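Local structure of Abbfa_003403 (Acinetobacter baumannii, 4ZXH) at residues 4-9 with 56-61; 43-48 with 370-375; 119-124 with 146-151. The protein is a four-domain nonribosomal peptide synthetase whose condensation, adenylation, carrier and thioesterase domains probably join amino-acid building blocks and release the finished product. One frame throughout, in Å; residues are numbered along the deposited sequence.

Contact 1: residues 4-9 with 56-61; sequences NNLARL and KPIEIL. With PX4 (1,2-dimyristoyl-sn-glycero-3-phosphocholine), chain C.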
loop_
_atom_site.group_PDB
_atom_site.type_symbol
_atom_site.label_atom_id
_atom_site.label_comp_id
_atom_site.label_asym_id
_atom_site.label_seq_id
_atom_site.Cartn_x
_atom_site.Cartn_y
_atom_site.Cartn_z
ATOM N N ASN A 4 16.479 35.891 -30.576
ATOM C CA ASN A 4 16.308 37.290 -30.218
ATOM C C ASN A 4 15.116 37.868 -30.958
ATOM O O ASN A 4 14.333 38.635 -30.391
ATOM C CB ASN A 4 17.569 38.098 -30.545
ATOM C CG ASN A 4 18.840 37.448 -30.019
ATOM O OD1 ASN A 4 19.245 37.670 -28.874
ATOM N ND2 ASN A 4 19.481 36.643 -30.862
ATOM N N ASN A 5 14.981 37.472 -32.225
ATOM C CA ASN A 5 13.897 37.922 -33.106
ATOM C C ASN A 5 12.468 37.561 -32.653
ATOM O O ASN A 5 11.617 37.244 -33.490
ATOM C CB ASN A 5 14.099 37.355 -34.525
ATOM C CG ASN A 5 15.437 37.749 -35.148
ATOM O OD1 ASN A 5 16.071 38.722 -34.737
ATOM N ND2 ASN A 5 15.863 36.992 -36.159
ATOM N N LEU A 6 12.200 37.603 -31.348
ATOM C CA LEU A 6 10.848 37.372 -30.843
ATOM C C LEU A 6 10.366 38.469 -29.894
ATOM O O LEU A 6 9.321 39.078 -30.129
ATOM C CB LEU A 6 10.757 36.019 -30.136
ATOM C CG LEU A 6 10.403 34.793 -30.980
ATOM C CD1 LEU A 6 10.252 33.573 -30.089
ATOM C CD2 LEU A 6 9.121 35.028 -31.756
ATOM N N ALA A 7 11.125 38.704 -28.827
ATOM C CA ALA A 7 10.746 39.637 -27.762
ATOM C C ALA A 7 9.451 39.227 -27.032
ATOM O O ALA A 7 8.427 38.876 -27.637
ATOM C CB ALA A 7 10.626 41.072 -28.312
ATOM N N ARG A 8 9.536 39.269 -25.706
ATOM C CA ARG A 8 8.421 38.994 -24.818
ATOM C C ARG A 8 7.677 40.291 -24.524
ATOM O O ARG A 8 8.163 41.144 -23.770
ATOM C CB ARG A 8 8.928 38.357 -23.518
ATOM C CG ARG A 8 7.906 37.574 -22.701
ATOM C CD ARG A 8 8.640 36.556 -21.833
ATOM N NE ARG A 8 10.062 36.893 -21.713
ATOM C CZ ARG A 8 11.049 36.008 -21.575
ATOM N NH1 ARG A 8 10.792 34.706 -21.538
ATOM N NH2 ARG A 8 12.301 36.427 -21.482
ATOM N N LEU A 9 6.513 40.462 -25.139
ATOM C CA LEU A 9 5.617 41.529 -24.705
ATOM C C LEU A 9 4.424 40.844 -24.031
ATOM O O LEU A 9 4.078 39.713 -24.388
ATOM C CB LEU A 9 5.215 42.438 -25.872
ATOM C CG LEU A 9 4.596 41.870 -27.150
ATOM C CD1 LEU A 9 3.110 41.822 -26.970
ATOM C CD2 LEU A 9 4.961 42.682 -28.379
ATOM N N LYS A 56 12.820 30.745 -41.926
ATOM C CA LYS A 56 11.510 30.095 -42.003
ATOM C C LYS A 56 11.019 29.420 -40.704
ATOM O O LYS A 56 9.813 29.406 -40.442
ATOM C CB LYS A 56 11.507 29.067 -43.137
ATOM C CG LYS A 56 11.386 29.687 -44.514
ATOM C CD LYS A 56 11.172 28.633 -45.575
ATOM C CE LYS A 56 11.366 29.236 -46.957
ATOM N NZ LYS A 56 12.761 29.717 -47.135
ATOM N N PRO A 57 11.931 28.842 -39.902
ATOM C CA PRO A 57 11.387 28.214 -38.696
ATOM C C PRO A 57 10.681 29.198 -37.752
ATOM O O PRO A 57 9.544 28.926 -37.376
ATOM C CB PRO A 57 12.627 27.602 -38.046
ATOM C CG PRO A 57 13.492 27.278 -39.190
ATOM C CD PRO A 57 13.330 28.438 -40.127
ATOM N N ILE A 58 11.319 30.312 -37.403
ATOM C CA ILE A 58 10.663 31.343 -36.601
ATOM C C ILE A 58 9.387 31.870 -37.289
ATOM O O ILE A 58 8.343 31.977 -36.648
ATOM C CB ILE A 58 11.606 32.539 -36.314
ATOM C CG1 ILE A 58 12.871 32.092 -35.581
ATOM C CG2 ILE A 58 10.904 33.574 -35.462
ATOM C CD1 ILE A 58 12.630 31.704 -34.146
ATOM N N GLU A 59 9.464 32.198 -38.581
ATOM C CA GLU A 59 8.284 32.697 -39.307
ATOM C C GLU A 59 7.106 31.711 -39.253
ATOM O O GLU A 59 5.952 32.113 -39.088
ATOM C CB GLU A 59 8.607 32.990 -40.773
ATOM C CG GLU A 59 9.739 33.958 -41.009
ATOM C CD GLU A 59 9.936 34.268 -42.498
ATOM O OE1 GLU A 59 9.175 33.717 -43.333
ATOM O OE2 GLU A 59 10.858 35.051 -42.831
ATOM N N ILE A 60 7.408 30.427 -39.407
ATOM C CA ILE A 60 6.375 29.402 -39.463
ATOM C C ILE A 60 5.816 29.141 -38.065
ATOM O O ILE A 60 4.604 29.033 -37.888
ATOM C CB ILE A 60 6.925 28.100 -40.083
ATOM C CG1 ILE A 60 7.175 28.301 -41.576
ATOM C CG2 ILE A 60 5.971 26.938 -39.853
ATOM C CD1 ILE A 60 8.137 27.294 -42.178
ATOM N N LEU A 61 6.707 29.056 -37.078
ATOM C CA LEU A 61 6.317 29.018 -35.672
ATOM C C LEU A 61 5.278 30.088 -35.324
ATOM O O LEU A 61 4.219 29.781 -34.777
ATOM C CB LEU A 61 7.544 29.194 -34.771
ATOM C CG LEU A 61 7.201 29.286 -33.280
ATOM C CD1 LEU A 61 6.537 28.022 -32.823
ATOM C CD2 LEU A 61 8.416 29.590 -32.436
HETATM O O1 PX4 C . 20.360 30.142 -34.483
HETATM O O2 PX4 C . 21.974 28.377 -35.519
HETATM P P1 PX4 C . 20.731 29.227 -35.629
HETATM O O3 PX4 C . 20.789 30.051 -37.018
HETATM C C1 PX4 C . 21.156 31.428 -37.127
HETATM C C2 PX4 C . 21.349 31.761 -38.610
HETATM N N1 PX4 C . 21.505 33.209 -38.869
HETATM C C3 PX4 C . 22.300 33.850 -37.808
HETATM C C4 PX4 C . 22.187 33.394 -40.162
HETATM C C5 PX4 C . 20.182 33.847 -38.952
HETATM O O4 PX4 C . 19.476 28.260 -35.957
HETATM C C6 PX4 C . 19.552 26.832 -36.006
HETATM C C7 PX4 C . 18.192 26.267 -35.610
HETATM C C8 PX4 C . 17.622 27.269 -34.610
HETATM O O5 PX4 C . 16.337 26.853 -34.156
HETATM C C9 PX4 C . 15.295 27.820 -33.831
HETATM O O6 PX4 C . 15.446 28.999 -34.097
HETATM C C10 PX4 C . 14.023 27.348 -33.174
HETATM C C11 PX4 C . 12.879 27.292 -34.175
HETATM C C12 PX4 C . 12.312 25.881 -34.218
HETATM C C13 PX4 C . 10.803 25.948 -34.406
HETATM C C14 PX4 C . 10.385 25.152 -35.632
HETATM C C15 PX4 C . 8.976 25.565 -36.019
HETATM C C16 PX4 C . 8.064 24.355 -36.016
HETATM C C17 PX4 C . 6.615 24.784 -36.141
HETATM C C18 PX4 C . 6.009 25.016 -34.758
HETATM C C19 PX4 C . 5.080 23.886 -34.346
HETATM C C20 PX4 C . 4.924 23.867 -32.829
HETATM C C21 PX4 C . 3.905 22.811 -32.399
HETATM C C22 PX4 C . 4.183 22.255 -31.012
HETATM O O7 PX4 C . 17.324 26.149 -36.748
HETATM C C23 PX4 C . 16.644 24.849 -36.826
HETATM O O8 PX4 C . 17.195 23.901 -36.302
HETATM C C24 PX4 C . 15.286 24.697 -37.519
HETATM C C25 PX4 C . 14.704 23.274 -37.554
HETATM C C26 PX4 C . 13.263 23.228 -38.096
HETATM C C27 PX4 C . 12.631 21.823 -38.041
HETATM C C28 PX4 C . 11.215 21.744 -38.623
HETATM C C29 PX4 C . 10.594 20.338 -38.559
HETATM C C30 PX4 C . 9.201 20.257 -39.201
HETATM C C31 PX4 C . 8.225 19.221 -38.590
HETATM C C32 PX4 C . 7.605 19.747 -37.286
HETATM C C33 PX4 C . 6.291 19.091 -36.834
HETATM C C34 PX4 C . 6.033 19.322 -35.342
HETATM C C35 PX4 C . 4.564 19.397 -34.914
HETATM C C36 PX4 C . 4.212 18.324 -33.895
#
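L6 and N5 lie against I58 at the start of helix 56-67, where the loop ahead of strand 13-18 passes this helix of the condensation domain. E59 is on the exposed side of the helix, while P57, I58 and L61 are buried and line the pocket of a bound phospholipid.

The contact between the two segments is a light apolar one. L6 reaches across with one branch, its CD2 coming within 4.4 Å of CG2 of I58. The same I58 methyl lies 4.2 Å from the backbone O of N5, a van der Waals approach and not a bond. CG2 stands opposite the backbone N of I58 (CG1 at chi1 -58°), which turns this methyl to the tail and sends the CG1-CD1 arm to the lipid. M3 also packs on I58, and L6 also packs on Y91; R8, further along the tail, makes a cation-pi contact with Y91.

The bound 1,2-dimyristoyl-sn-glycero-3-phosphocholine lies along the adjoining face of this helical turn, with I58 touching both it and the loop, again through van der Waals contact. P57 touches both lipid tails: CB is 3.9 Å from C11 of one acyl chain, and CG is 3.6 Å from C24 of the other.

Backbone bonding keeps the three lipid-facing residues on a regular helical turn, with L61 N donating to P57 O. L61 therefore comes in one turn after P57, further along the chain that holds C11, and lays its CD1 methyl 3.6 Å from C18 of the lipid.

Contact 2: residues 43-48 with 370-375; sequences VAFDVK and KELLLP. With K (potassium ion), chain D.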
loop_
_atom_site.group_PDB
_atom_site.type_symbol
_atom_site.label_atom_id
_atom_site.label_comp_id
_atom_site.label_asym_id
_atom_site.label_seq_id
_atom_site.Cartn_x
_atom_site.Cartn_y
_atom_site.Cartn_z
ATOM N N VAL A 43 7.320 13.769 -30.117
ATOM C CA VAL A 43 7.734 13.350 -31.443
ATOM C C VAL A 43 9.068 14.057 -31.739
ATOM O O VAL A 43 9.195 15.266 -31.492
ATOM C CB VAL A 43 6.654 13.684 -32.512
ATOM C CG1 VAL A 43 6.235 15.133 -32.440
ATOM C CG2 VAL A 43 7.159 13.382 -33.888
ATOM N N ALA A 44 10.060 13.309 -32.237
ATOM C CA ALA A 44 11.406 13.863 -32.458
ATOM C C ALA A 44 12.001 13.511 -33.825
ATOM O O ALA A 44 11.702 12.457 -34.412
ATOM C CB ALA A 44 12.352 13.392 -31.363
ATOM N N PHE A 45 12.879 14.379 -34.323
ATOM C CA PHE A 45 13.407 14.184 -35.663
ATOM C C PHE A 45 14.862 14.550 -35.772
ATOM O O PHE A 45 15.353 15.454 -35.101
ATOM C CB PHE A 45 12.611 14.995 -36.694
ATOM C CG PHE A 45 11.161 14.604 -36.799
ATOM C CD1 PHE A 45 10.789 13.410 -37.403
ATOM C CD2 PHE A 45 10.169 15.432 -36.307
ATOM C CE1 PHE A 45 9.454 13.039 -37.511
ATOM C CE2 PHE A 45 8.827 15.073 -36.414
ATOM C CZ PHE A 45 8.473 13.873 -37.024
ATOM N N ASP A 46 15.554 13.800 -36.616
ATOM C CA ASP A 46 16.856 14.191 -37.096
ATOM C C ASP A 46 16.562 15.219 -38.183
ATOM O O ASP A 46 15.741 14.953 -39.057
ATOM C CB ASP A 46 17.614 12.971 -37.622
ATOM C CG ASP A 46 19.071 13.253 -37.881
ATOM O OD1 ASP A 46 19.374 14.319 -38.449
ATOM O OD2 ASP A 46 19.914 12.422 -37.477
ATOM N N VAL A 47 17.166 16.405 -38.110
ATOM C CA VAL A 47 16.897 17.425 -39.121
ATOM C C VAL A 47 18.178 17.934 -39.763
ATOM O O VAL A 47 18.998 18.545 -39.092
ATOM C CB VAL A 47 16.131 18.630 -38.546
ATOM C CG1 VAL A 47 15.805 19.620 -39.667
ATOM C CG2 VAL A 47 14.856 18.176 -37.871
ATOM N N LYS A 48 18.347 17.669 -41.059
ATOM C CA LYS A 48 19.490 18.179 -41.816
ATOM C C LYS A 48 19.000 19.292 -42.730
ATOM O O LYS A 48 17.989 19.129 -43.417
ATOM C CB LYS A 48 20.164 17.066 -42.624
ATOM C CG LYS A 48 20.958 16.084 -41.794
ATOM C CD LYS A 48 21.542 14.966 -42.637
ATOM C CE LYS A 48 22.261 13.913 -41.796
ATOM N NZ LYS A 48 21.385 13.310 -40.739
ATOM N N LYS A 370 5.009 7.172 -41.903
ATOM C CA LYS A 370 4.867 5.856 -41.281
ATOM C C LYS A 370 6.148 5.429 -40.553
ATOM O O LYS A 370 6.180 5.325 -39.325
ATOM C CB LYS A 370 4.477 4.827 -42.343
ATOM C CG LYS A 370 4.409 3.377 -41.877
ATOM C CD LYS A 370 4.101 2.435 -43.062
ATOM C CE LYS A 370 4.384 0.966 -42.725
ATOM N NZ LYS A 370 5.838 0.693 -42.485
ATOM N N GLU A 371 7.216 5.228 -41.309
ATOM C CA GLU A 371 8.459 4.746 -40.732
ATOM C C GLU A 371 9.117 5.749 -39.763
ATOM O O GLU A 371 9.789 5.332 -38.821
ATOM C CB GLU A 371 9.420 4.355 -41.859
ATOM C CG GLU A 371 8.796 3.337 -42.798
ATOM C CD GLU A 371 9.781 2.763 -43.797
ATOM O OE1 GLU A 371 10.987 3.031 -43.657
ATOM O OE2 GLU A 371 9.351 2.047 -44.734
ATOM N N LEU A 372 8.908 7.052 -39.965
ATOM C CA LEU A 372 9.455 8.063 -39.042
ATOM C C LEU A 372 8.857 7.975 -37.642
ATOM O O LEU A 372 9.511 8.315 -36.664
ATOM C CB LEU A 372 9.225 9.479 -39.566
ATOM C CG LEU A 372 10.065 9.961 -40.739
ATOM C CD1 LEU A 372 9.669 11.380 -41.098
ATOM C CD2 LEU A 372 11.530 9.886 -40.390
ATOM N N LEU A 373 7.606 7.538 -37.562
ATOM C CA LEU A 373 6.863 7.535 -36.313
ATOM C C LEU A 373 6.965 6.208 -35.562
ATOM O O LEU A 373 6.435 6.078 -34.463
ATOM C CB LEU A 373 5.393 7.860 -36.579
ATOM C CG LEU A 373 5.070 9.269 -37.070
ATOM C CD1 LEU A 373 3.566 9.485 -37.180
ATOM C CD2 LEU A 373 5.680 10.288 -36.132
ATOM N N LEU A 374 7.639 5.227 -36.152
ATOM C CA LEU A 374 7.870 3.951 -35.475
ATOM C C LEU A 374 8.801 4.109 -34.261
ATOM O O LEU A 374 9.536 5.088 -34.139
ATOM C CB LEU A 374 8.453 2.930 -36.459
ATOM C CG LEU A 374 7.498 2.347 -37.501
ATOM C CD1 LEU A 374 8.232 1.418 -38.446
ATOM C CD2 LEU A 374 6.393 1.604 -36.809
ATOM N N PRO A 375 8.767 3.144 -33.339
ATOM C CA PRO A 375 9.639 3.304 -32.177
ATOM C C PRO A 375 11.025 2.753 -32.449
ATOM O O PRO A 375 11.817 2.588 -31.523
ATOM C CB PRO A 375 8.934 2.485 -31.101
ATOM C CG PRO A 375 7.559 2.157 -31.682
ATOM C CD PRO A 375 7.781 2.077 -33.134
HETATM K K K D . 11.244 5.916 -36.376
#
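L372 and L373 carry the loop 370-375 onto strand 43-48, each leucine meeting one side chain of the strand. K370 starts the turn; its backbone O accepts a bond from L373 N, and its ammonium reaches away to E410 O. E371 contributes through its main chain, its O lying 2.9 Å from a potassium ion.

L372 does two jobs. Its O binds the same ion at 3.0 Å, while its side chain points at the strand and places CD1 4.0 Å from CE1 of F45. The two side chains cross at about a right angle, and the methyl approaches the phenyl ring obliquely. F45 gets there by reach: its CG lies beside the backbone N (chi1 -62°), and the far end of the ring comes up to the leucine, with L389 against the side chain as well.

That neighbour shows where this lies in the condensation-domain fold. Strand 387-391, from late in the domain, crosses over to pair antiparallel with strand 40-49 of the N-terminal half, and 370-375 leads into that crossover.

L373 follows with CD2 at 4.1 Å from CG2 of V43, a valine that also touches the bound phospholipid. L374 then returns to the metal, its O at 2.9 Å; I376 O and S391 OG complete the five protein ligands. P375 turns to the second sheet, packing on V416 and V418 of strand 414-422.

Contact 3: residues 119-124 with 146-151; sequences FDLTQP and HHALMD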
loop_
_atom_site.group_PDB
_atom_site.type_symbol
_atom_site.label_atom_id
_atom_site.label_comp_id
_atom_site.label_asym_id
_atom_site.label_seq_id
_atom_site.Cartn_x
_atom_site.Cartn_y
_atom_site.Cartn_z
ATOM N N PHE A 119 5.418 19.636 -16.816
ATOM C CA PHE A 119 4.705 20.878 -17.089
ATOM C C PHE A 119 3.896 21.327 -15.873
ATOM O O PHE A 119 3.425 20.507 -15.103
ATOM C CB PHE A 119 3.747 20.711 -18.276
ATOM C CG PHE A 119 4.427 20.546 -19.611
ATOM C CD1 PHE A 119 4.615 21.643 -20.451
ATOM C CD2 PHE A 119 4.830 19.293 -20.052
ATOM C CE1 PHE A 119 5.220 21.496 -21.678
ATOM C CE2 PHE A 119 5.435 19.138 -21.279
ATOM C CZ PHE A 119 5.633 20.239 -22.096
ATOM N N ASP A 120 3.737 22.635 -15.719
ATOM C CA ASP A 120 2.725 23.216 -14.850
ATOM C C ASP A 120 1.554 23.619 -15.737
ATOM O O ASP A 120 1.640 24.590 -16.498
ATOM C CB ASP A 120 3.288 24.420 -14.101
ATOM C CG ASP A 120 2.305 25.017 -13.093
ATOM O OD1 ASP A 120 1.075 24.749 -13.162
ATOM O OD2 ASP A 120 2.787 25.760 -12.208
ATOM N N LEU A 121 0.460 22.879 -15.657
ATOM C CA LEU A 121 -0.602 23.070 -16.629
ATOM C C LEU A 121 -1.311 24.409 -16.446
ATOM O O LEU A 121 -2.085 24.822 -17.298
ATOM C CB LEU A 121 -1.606 21.920 -16.551
ATOM C CG LEU A 121 -1.034 20.536 -16.869
ATOM C CD1 LEU A 121 -2.123 19.488 -16.831
ATOM C CD2 LEU A 121 -0.327 20.537 -18.206
ATOM N N THR A 122 -1.040 25.098 -15.347
ATOM C CA THR A 122 -1.698 26.379 -15.093
ATOM C C THR A 122 -0.958 27.572 -15.717
ATOM O O THR A 122 -1.476 28.697 -15.756
ATOM C CB THR A 122 -1.845 26.624 -13.600
ATOM O OG1 THR A 122 -0.602 27.088 -13.073
ATOM C CG2 THR A 122 -2.211 25.332 -12.906
ATOM N N GLN A 123 0.241 27.311 -16.220
ATOM C CA GLN A 123 1.095 28.343 -16.785
ATOM C C GLN A 123 1.470 27.969 -18.230
ATOM O O GLN A 123 2.087 26.923 -18.456
ATOM C CB GLN A 123 2.354 28.510 -15.912
ATOM C CG GLN A 123 2.898 29.944 -15.788
ATOM C CD GLN A 123 1.867 30.950 -15.267
ATOM O OE1 GLN A 123 1.772 32.075 -15.766
ATOM N NE2 GLN A 123 1.109 30.552 -14.245
ATOM N N PRO A 124 1.098 28.818 -19.211
ATOM C CA PRO A 124 1.354 28.561 -20.633
ATOM C C PRO A 124 2.797 28.836 -20.981
ATOM O O PRO A 124 3.402 29.660 -20.312
ATOM C CB PRO A 124 0.437 29.555 -21.335
ATOM C CG PRO A 124 0.381 30.695 -20.408
ATOM C CD PRO A 124 0.474 30.135 -19.011
ATOM N N HIS A 146 2.016 18.241 -23.729
ATOM C CA HIS A 146 1.331 17.536 -22.658
ATOM C C HIS A 146 -0.020 17.006 -23.133
ATOM O O HIS A 146 -0.779 17.709 -23.821
ATOM C CB HIS A 146 1.155 18.440 -21.455
ATOM C CG HIS A 146 0.780 17.701 -20.213
ATOM N ND1 HIS A 146 -0.498 17.248 -19.982
ATOM C CD2 HIS A 146 1.518 17.321 -19.144
ATOM C CE1 HIS A 146 -0.536 16.635 -18.812
ATOM N NE2 HIS A 146 0.675 16.659 -18.286
ATOM N N HIS A 147 -0.310 15.762 -22.768
ATOM C CA HIS A 147 -1.500 15.051 -23.252
ATOM C C HIS A 147 -2.818 15.702 -22.749
ATOM O O HIS A 147 -3.879 15.533 -23.361
ATOM C CB HIS A 147 -1.407 13.584 -22.825
ATOM C CG HIS A 147 -2.259 12.643 -23.629
ATOM N ND1 HIS A 147 -3.507 12.974 -24.093
ATOM C CD2 HIS A 147 -2.033 11.357 -24.000
ATOM C CE1 HIS A 147 -4.020 11.931 -24.741
ATOM N NE2 HIS A 147 -3.149 10.946 -24.696
ATOM N N ALA A 148 -2.755 16.464 -21.656
ATOM C CA ALA A 148 -3.921 17.252 -21.240
ATOM C C ALA A 148 -4.328 18.267 -22.305
ATOM O O ALA A 148 -5.496 18.676 -22.361
ATOM C CB ALA A 148 -3.662 17.970 -19.910
ATOM N N LEU A 149 -3.384 18.664 -23.164
ATOM C CA LEU A 149 -3.675 19.676 -24.174
ATOM C C LEU A 149 -4.223 19.038 -25.442
ATOM O O LEU A 149 -5.217 19.509 -25.996
ATOM C CB LEU A 149 -2.434 20.503 -24.499
ATOM C CG LEU A 149 -2.702 21.721 -25.398
ATOM C CD1 LEU A 149 -3.527 22.825 -24.676
ATOM C CD2 LEU A 149 -1.413 22.301 -26.004
ATOM N N MET A 150 -3.583 17.975 -25.923
ATOM C CA MET A 150 -4.085 17.328 -27.133
ATOM C C MET A 150 -3.628 15.885 -27.202
ATOM O O MET A 150 -2.720 15.475 -26.491
ATOM C CB MET A 150 -3.672 18.100 -28.410
ATOM C CG MET A 150 -2.161 18.306 -28.679
ATOM S SD MET A 150 -1.776 19.214 -30.245
ATOM C CE MET A 150 -2.137 20.885 -29.766
ATOM N N ASP A 151 -4.293 15.104 -28.038
ATOM C CA ASP A 151 -3.940 13.711 -28.205
ATOM C C ASP A 151 -3.019 13.514 -29.419
ATOM O O ASP A 151 -2.645 14.465 -30.093
ATOM C CB ASP A 151 -5.213 12.871 -28.339
ATOM C CG ASP A 151 -6.133 13.394 -29.403
ATOM O OD1 ASP A 151 -5.632 14.088 -30.313
ATOM O OD2 ASP A 151 -7.352 13.109 -29.342
#
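L121 sits squarely on the imidazole of H146. Its CD2 methyl is 3.7 Å from the ring centroid and only 10° off the ring normal, a CH-pi contact with the methyl over the middle of the face. The leucine and histidine side chains cross at about a right angle. The second branch of L121, CD1, lies by CE1 of the ring and also reaches CB of A148, 3.8 Å away.

F119 comes in beside the same imidazole, the ring pair oblique, with the two planes turned 83° apart. Its CD2 lies near the imidazole plane, 4.0 Å from CD2 of H146; the histidine's CB in turn rests over one face of the phenyl, out toward the rim. H146 meets both side chains because its CG lies anti to the backbone N (chi1 -165°), which throws the ring toward the 119-124 loop.

H146 and D151 are the first and last residues of the HHxxxD active-site signature of condensation domains, running from strand 138-146 to the N-cap of helix 152-165. ND1 of H146 accepts from A148 N at 2.9 Å inside that loop, while NE2 is hydrogen-bonded to Q30 OE1 on helix 21-32. D151 forms a salt bridge with R285.

On the other side, L121 is held in a type I turn, D120 to Q123. D120 OD1 accepts from T122 N at 3.1 Å, an Asx turn, and from T122 OG1 at 2.9 Å, both donors coming from one face of the carboxylate.

All three contacts lie in the condensation-domain part of the chain, their centres about 22 to 24 Å apart and none touching another. Along the sequence, contacts 1 and 2 interleave: 4-9, 43-48, 56-61, then 370-375 much later, with contact 3 falling wholly in between. One six-stranded sheet links them. Strand 40-49 carries half of contact 2 and leads on to helix 56-67 of contact 1; its neighbour, strand 138-146, ends in contact 3. The phospholipid bridges contacts 1 and 2, touching P57, I58, L61 and V43. Contact 3 lies near two ligands: the F119 side chain is about 9 Å from the phospholipid, and that of A148 about 10 Å from the bound phosphopantetheine.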